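Local coordinates for angiopoietin-related protein 6 (Homo sapiens, PDB 6Y43), which is a secreted angiopoietin-like factor, probably signalling through its fibrinogen-like globular domain, which carries a bound calcium ion, at residues Val99-Gly105 with Tyr208-Ala214; Val86-Thr90 with Phe116-Pro120. All coordinates share one frame; numbering follows the deposited sequence.

Interaction 1 of 2, residues Val99-Gly105 with Tyr208-Ala214; sequences VLLEDWG and YSLRKAA
Glu102 faces both Arg211 and Lys212 across an antiparallel pair of strands in the fibrinogen-like globe, a classic beta bulge that brings two basic side chains onto one carboxylate. Backbone bonds join Leu100 to Ala214 and Glu102 to Lys212 in both directions. The Glu102 side chain runs out fully extended, CG anti to the backbone N (chi1 -177°), and splits its oxygens between the two partners. Lys212 lies alongside it, pointing the same way; Lys212 NZ meets Glu102 OE1 at 3.1 Å from the syn side, though tilted out of the carboxylate plane. Arg211 crosses it, guanidinium nearly perpendicular to the carboxylate, in a salt bridge from Arg211 NH1 to Glu102 OE2 whose modelled 2.4 Å is doubtful. Two cations on one acid would probably keep it ionised. The aliphatic part of Arg211 covers the indole of Trp104, CB sitting 3.6 Å from the five-membered ring centroid, almost on the ring normal, a CH-pi contact. At the indole edge, Trp104 NE1 gives a weak hydrogen bond to Ser209 O. With an alanine at Trp104, the methylenes of Arg211 would probably lose their cover, and Ser209 O this donor. Trp184 meets the indole ring, and its NE1 bonds to Arg211 O. On the other sheet face, Leu101 CD2 reaches Leu210 CD1 (3.8 Å) and Ala213 CB. Asp103 CB packs on the Tyr208 hydroxyl, while its carboxylate pairs with Arg204, which also makes a cation-pi contact with Tyr208. The Tyr208 OH accepts from Trp104 N at 2.9 Å, with an N-H...O angle of 162°.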
loop_
_atom_site.group_PDB
_atom_site.type_symbol
_atom_site.label_atom_id
_atom_site.label_comp_id
_atom_site.label_asym_id
_atom_site.label_seq_id
_atom_site.Cartn_x
_atom_site.Cartn_y
_atom_site.Cartn_z
ATOM N N VAL A 99 0.692 -3.673 6.789
ATOM C CA VAL A 99 -0.644 -3.424 6.265
ATOM C C VAL A 99 -1.549 -3.210 7.457
ATOM O O VAL A 99 -1.588 -4.044 8.368
ATOM C CB VAL A 99 -1.158 -4.577 5.384
ATOM C CG1 VAL A 99 -2.570 -4.316 4.967
ATOM C CG2 VAL A 99 -0.267 -4.751 4.148
ATOM N N LEU A 100 -2.270 -2.102 7.455
ATOM C CA LEU A 100 -3.168 -1.746 8.546
ATOM C C LEU A 100 -4.589 -1.757 8.005
ATOM O O LEU A 100 -4.857 -1.141 6.968
ATOM C CB LEU A 100 -2.830 -0.363 9.094
ATOM C CG LEU A 100 -1.441 -0.164 9.684
ATOM C CD1 LEU A 100 -1.290 1.276 10.119
ATOM C CD2 LEU A 100 -1.210 -1.086 10.868
ATOM N N LEU A 101 -5.498 -2.430 8.714
ATOM C CA LEU A 101 -6.875 -2.589 8.282
ATOM C C LEU A 101 -7.824 -2.219 9.409
ATOM O O LEU A 101 -7.534 -2.468 10.582
ATOM C CB LEU A 101 -7.151 -4.037 7.874
ATOM C CG LEU A 101 -6.127 -4.677 6.935
ATOM C CD1 LEU A 101 -6.384 -6.159 6.854
ATOM C CD2 LEU A 101 -6.228 -4.022 5.542
ATOM N N GLU A 102 -8.981 -1.664 9.042
ATOM C CA GLU A 102 -10.057 -1.434 10.001
ATOM C C GLU A 102 -11.393 -1.735 9.340
ATOM O O GLU A 102 -11.671 -1.230 8.244
ATOM C CB GLU A 102 -10.042 0.014 10.512
ATOM C CG GLU A 102 -11.061 0.365 11.573
ATOM C CD GLU A 102 -10.992 1.835 11.995
ATOM O OE1 GLU A 102 -9.915 2.464 11.804
ATOM O OE2 GLU A 102 -12.018 2.370 12.508
ATOM N N ASP A 103 -12.238 -2.492 10.047
ATOM C CA ASP A 103 -13.583 -2.772 9.571
ATOM C C ASP A 103 -14.567 -1.733 10.101
ATOM O O ASP A 103 -14.216 -0.804 10.840
ATOM C CB ASP A 103 -13.991 -4.219 9.883
ATOM C CG ASP A 103 -14.391 -4.486 11.338
ATOM O OD1 ASP A 103 -14.608 -3.558 12.150
ATOM O OD2 ASP A 103 -14.489 -5.704 11.656
ATOM N N TRP A 104 -15.811 -1.843 9.643
ATOM C CA TRP A 104 -16.811 -0.835 9.961
ATOM C C TRP A 104 -17.336 -0.968 11.386
ATOM O O TRP A 104 -18.090 -0.101 11.835
ATOM C CB TRP A 104 -17.955 -0.885 8.948
ATOM C CG TRP A 104 -17.527 -0.336 7.615
ATOM C CD1 TRP A 104 -16.914 -1.021 6.606
ATOM C CD2 TRP A 104 -17.659 1.017 7.158
ATOM N NE1 TRP A 104 -16.652 -0.180 5.548
ATOM C CE2 TRP A 104 -17.109 1.074 5.857
ATOM C CE3 TRP A 104 -18.183 2.186 7.724
ATOM C CZ2 TRP A 104 -17.071 2.255 5.112
ATOM C CZ3 TRP A 104 -18.151 3.360 6.986
ATOM C CH2 TRP A 104 -17.589 3.388 5.695
ATOM N N GLY A 105 -16.941 -2.004 12.099
ATOM C CA GLY A 105 -17.233 -2.101 13.507
ATOM C C GLY A 105 -16.126 -1.587 14.385
ATOM O O GLY A 105 -16.232 -1.682 15.610
ATOM N N TYR A 208 -16.470 -8.382 1.757
ATOM C CA TYR A 208 -16.502 -7.236 2.652
ATOM C C TYR A 208 -15.697 -6.097 2.056
ATOM O O TYR A 208 -14.770 -6.318 1.284
ATOM C CB TYR A 208 -15.926 -7.608 4.030
ATOM C CG TYR A 208 -16.242 -6.649 5.164
ATOM C CD1 TYR A 208 -17.428 -6.761 5.891
ATOM C CD2 TYR A 208 -15.342 -5.666 5.534
ATOM C CE1 TYR A 208 -17.705 -5.902 6.935
ATOM C CE2 TYR A 208 -15.625 -4.787 6.585
ATOM C CZ TYR A 208 -16.799 -4.919 7.271
ATOM O OH TYR A 208 -17.043 -4.047 8.316
ATOM N N SER A 209 -16.051 -4.871 2.426
ATOM C CA SER A 209 -15.274 -3.693 2.056
ATOM C C SER A 209 -14.814 -2.987 3.323
ATOM O O SER A 209 -15.642 -2.502 4.104
ATOM C CB SER A 209 -16.098 -2.740 1.192
ATOM O OG SER A 209 -15.259 -1.736 0.652
ATOM N N LEU A 210 -13.505 -2.920 3.525
ATOM C CA LEU A 210 -12.994 -2.384 4.772
ATOM C C LEU A 210 -13.134 -0.866 4.825
ATOM O O LEU A 210 -13.081 -0.175 3.804
ATOM C CB LEU A 210 -11.544 -2.799 4.957
ATOM C CG LEU A 210 -11.343 -4.297 5.158
ATOM C CD1 LEU A 210 -9.907 -4.697 4.803
ATOM C CD2 LEU A 210 -11.672 -4.721 6.603
ATOM N N ARG A 211 -13.322 -0.355 6.043
ATOM C CA ARG A 211 -13.480 1.089 6.230
ATOM C C ARG A 211 -12.171 1.839 6.001
ATOM O O ARG A 211 -12.167 2.929 5.428
ATOM C CB ARG A 211 -14.015 1.383 7.627
ATOM C CG ARG A 211 -14.184 2.864 7.883
ATOM C CD ARG A 211 -15.046 3.113 9.113
ATOM N NE ARG A 211 -14.408 2.717 10.362
ATOM C CZ ARG A 211 -15.035 2.671 11.541
ATOM N NH1 ARG A 211 -14.370 2.303 12.617
ATOM N NH2 ARG A 211 -16.328 2.997 11.648
ATOM N N LYS A 212 -11.065 1.303 6.505
ATOM C CA LYS A 212 -9.757 1.927 6.365
ATOM C C LYS A 212 -8.764 0.846 5.992
ATOM O O LYS A 212 -8.841 -0.288 6.471
ATOM C CB LYS A 212 -9.305 2.656 7.630
ATOM C CG LYS A 212 -10.301 3.597 8.213
ATOM C CD LYS A 212 -9.584 4.826 8.828
ATOM C CE LYS A 212 -10.601 5.586 9.708
ATOM N NZ LYS A 212 -10.232 5.516 11.160
ATOM N N ALA A 213 -7.850 1.194 5.107
ATOM C CA ALA A 213 -6.763 0.304 4.747
ATOM C C ALA A 213 -5.543 1.149 4.432
ATOM O O ALA A 213 -5.675 2.239 3.882
ATOM C CB ALA A 213 -7.122 -0.568 3.548
ATOM N N ALA A 214 -4.359 0.661 4.782
ATOM C CA ALA A 214 -3.152 1.382 4.395
ATOM C C ALA A 214 -1.987 0.415 4.317
ATOM O O ALA A 214 -1.978 -0.622 4.978
ATOM C CB ALA A 214 -2.809 2.513 5.384
HETATM O O HOH W 1 -15.245 0.273 2.383
#

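Interaction 2 of 2, residues Val86-Thr90 with Phe116-Pro120; sequences VYQLT and FSLEP
The Tyr87 ring has Pro120 over one face and the carbonyl of Leu118 at its edge. Pro120 CB stands 4.0 Å from the ring centroid, 26° off the normal, a CH-pi contact shifted toward the hydroxyl end, where CB is 3.7 Å from Tyr87 CZ. Leu118 O lies in the plane of the ring, 3.2 Å from Tyr87 CD1. Tyr87 leaves the helix with CG opposite the backbone N (chi1 166°), which carries its ring past the strand end to Pro120. The second flat group, Phe116, is met at its edge by Val86 CG1, 3.8 Å from Phe116 CE2, the two side chains crossing at about a right angle; Thr90 CG2 approaches the ring obliquely. Val86 CG1 also touches Leu118 CD1, and Val86, Phe116 and Leu118, with the Thr90 methyl beside them, form the apolar side of the contact. The polar side centres on Thr90 OG1, which donates to Val86 O at 2.9 Å. That carbonyl has two donors, as Thr90 N reaches it from the opposite face of its plane. Thr90 OG1 in turn accepts a weak, long bond of 3.4 Å from Leu118 N. A water within hydrogen-bonding distance of Thr90 OG1, Tyr87 O and Leu118 O can donate to two of them at a time. Glu119 O, buried by the contact, has no hydrogen-bond partner in the model. The end of helix 83-90 thus lies across the end of strand 108-118, their local axes 7.1 Å apart. Phe116 also packs on Leu127 of strand 127-133, and both Thr90 and Phe116 touch Ile217 of strand 212-219.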
loop_
_atom_site.group_PDB
_atom_site.type_symbol
_atom_site.label_atom_id
_atom_site.label_comp_id
_atom_site.label_asym_id
_atom_site.label_seq_id
_atom_site.Cartn_x
_atom_site.Cartn_y
_atom_site.Cartn_z
ATOM N N VAL A 86 7.945 3.782 -5.271
ATOM C CA VAL A 86 8.123 2.671 -4.336
ATOM C C VAL A 86 9.270 1.768 -4.786
ATOM O O VAL A 86 10.043 1.256 -3.962
ATOM C CB VAL A 86 6.810 1.878 -4.171
ATOM C CG1 VAL A 86 7.066 0.614 -3.347
ATOM C CG2 VAL A 86 5.739 2.739 -3.540
ATOM N N TYR A 87 9.387 1.541 -6.097
ATOM C CA TYR A 87 10.545 0.838 -6.631
ATOM C C TYR A 87 11.840 1.525 -6.204
ATOM O O TYR A 87 12.775 0.877 -5.720
ATOM C CB TYR A 87 10.457 0.764 -8.162
ATOM C CG TYR A 87 11.776 0.352 -8.773
ATOM C CD1 TYR A 87 12.242 -0.949 -8.626
ATOM C CD2 TYR A 87 12.564 1.267 -9.462
ATOM C CE1 TYR A 87 13.457 -1.323 -9.143
ATOM C CE2 TYR A 87 13.790 0.894 -9.984
ATOM C CZ TYR A 87 14.224 -0.404 -9.822
ATOM O OH TYR A 87 15.436 -0.802 -10.339
ATOM N N GLN A 88 11.908 2.846 -6.376
ATOM C CA GLN A 88 13.115 3.570 -6.003
ATOM C C GLN A 88 13.429 3.403 -4.524
ATOM O O GLN A 88 14.590 3.189 -4.145
ATOM C CB GLN A 88 12.950 5.048 -6.355
ATOM C CG GLN A 88 12.823 5.317 -7.840
ATOM C CD GLN A 88 14.105 5.063 -8.565
ATOM O OE1 GLN A 88 15.180 5.413 -8.073
ATOM N NE2 GLN A 88 14.013 4.447 -9.748
ATOM N N LEU A 89 12.412 3.488 -3.673
ATOM C CA LEU A 89 12.629 3.353 -2.240
ATOM C C LEU A 89 13.069 1.945 -1.867
ATOM O O LEU A 89 13.934 1.772 -1.008
ATOM C CB LEU A 89 11.356 3.704 -1.477
ATOM C CG LEU A 89 11.004 5.179 -1.419
ATOM C CD1 LEU A 89 9.625 5.307 -0.794
ATOM C CD2 LEU A 89 12.068 5.919 -0.626
ATOM N N THR A 90 12.476 0.921 -2.475
ATOM C CA THR A 90 12.732 -0.438 -2.022
ATOM C C THR A 90 13.878 -1.088 -2.778
ATOM O O THR A 90 14.178 -2.260 -2.530
ATOM C CB THR A 90 11.463 -1.293 -2.150
ATOM O OG1 THR A 90 11.066 -1.400 -3.520
ATOM C CG2 THR A 90 10.345 -0.678 -1.352
ATOM N N PHE A 116 10.211 -6.594 1.405
ATOM C CA PHE A 116 9.224 -6.045 0.481
ATOM C C PHE A 116 10.011 -5.279 -0.568
ATOM O O PHE A 116 10.814 -4.407 -0.229
ATOM C CB PHE A 116 8.205 -5.137 1.189
ATOM C CG PHE A 116 7.377 -4.317 0.227
ATOM C CD1 PHE A 116 6.374 -4.914 -0.512
ATOM C CD2 PHE A 116 7.608 -2.962 0.042
ATOM C CE1 PHE A 116 5.614 -4.183 -1.416
ATOM C CE2 PHE A 116 6.863 -2.243 -0.871
ATOM C CZ PHE A 116 5.872 -2.845 -1.606
ATOM N N SER A 117 9.802 -5.604 -1.832
ATOM C CA SER A 117 10.413 -4.827 -2.899
ATOM C C SER A 117 9.627 -5.048 -4.177
ATOM O O SER A 117 8.806 -5.969 -4.282
ATOM C CB SER A 117 11.885 -5.190 -3.103
ATOM O OG SER A 117 11.981 -6.482 -3.643
ATOM N N LEU A 118 9.926 -4.205 -5.162
ATOM C CA LEU A 118 9.361 -4.289 -6.497
ATOM C C LEU A 118 10.477 -4.402 -7.521
ATOM O O LEU A 118 11.532 -3.784 -7.360
ATOM C CB LEU A 118 8.503 -3.055 -6.811
ATOM C CG LEU A 118 7.312 -2.721 -5.911
ATOM C CD1 LEU A 118 6.584 -1.505 -6.439
ATOM C CD2 LEU A 118 6.380 -3.931 -5.791
ATOM N N GLU A 119 10.255 -5.197 -8.567
ATOM C CA GLU A 119 11.090 -5.115 -9.750
ATOM C C GLU A 119 10.817 -3.797 -10.458
ATOM O O GLU A 119 9.810 -3.141 -10.200
ATOM C CB GLU A 119 10.789 -6.263 -10.703
ATOM C CG GLU A 119 11.079 -7.642 -10.176
ATOM C CD GLU A 119 12.556 -7.899 -10.041
ATOM O OE1 GLU A 119 13.333 -7.301 -10.818
ATOM O OE2 GLU A 119 12.935 -8.697 -9.155
ATOM N N PRO A 120 11.659 -3.415 -11.411
ATOM C CA PRO A 120 11.426 -2.175 -12.162
ATOM C C PRO A 120 10.283 -2.320 -13.162
ATOM O O PRO A 120 9.695 -3.397 -13.329
ATOM C CB PRO A 120 12.781 -1.917 -12.843
ATOM C CG PRO A 120 13.461 -3.262 -12.896
ATOM C CD PRO A 120 12.962 -4.040 -11.709
HETATM O O HOH W 2 12.720 -2.247 -5.540
#

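How the interactions relate
Both contacts belong to the fibrinogen-like globe and reach one antiparallel sheet, but their centres lie about 25 Å apart, on opposite sides of the chain's centre; their nearest atoms are about 8 Å apart. Along the chain the segments alternate: Val86-Thr90, Val99-Gly105, Phe116-Pro120, then Tyr208-Ala214. Helix 83-90 leads into strand 95-102, which pairs with the next strand, 108-118, and on its other edge with strand 212-219. Interaction 1 is therefore strand pairing within the sheet that brings in a late part of the chain, whereas interaction 2 lays a helix against it. Strand 212-219 links them further, since its Ile217 touches residues of interaction 2. Together they tie distant chain parts into one globe.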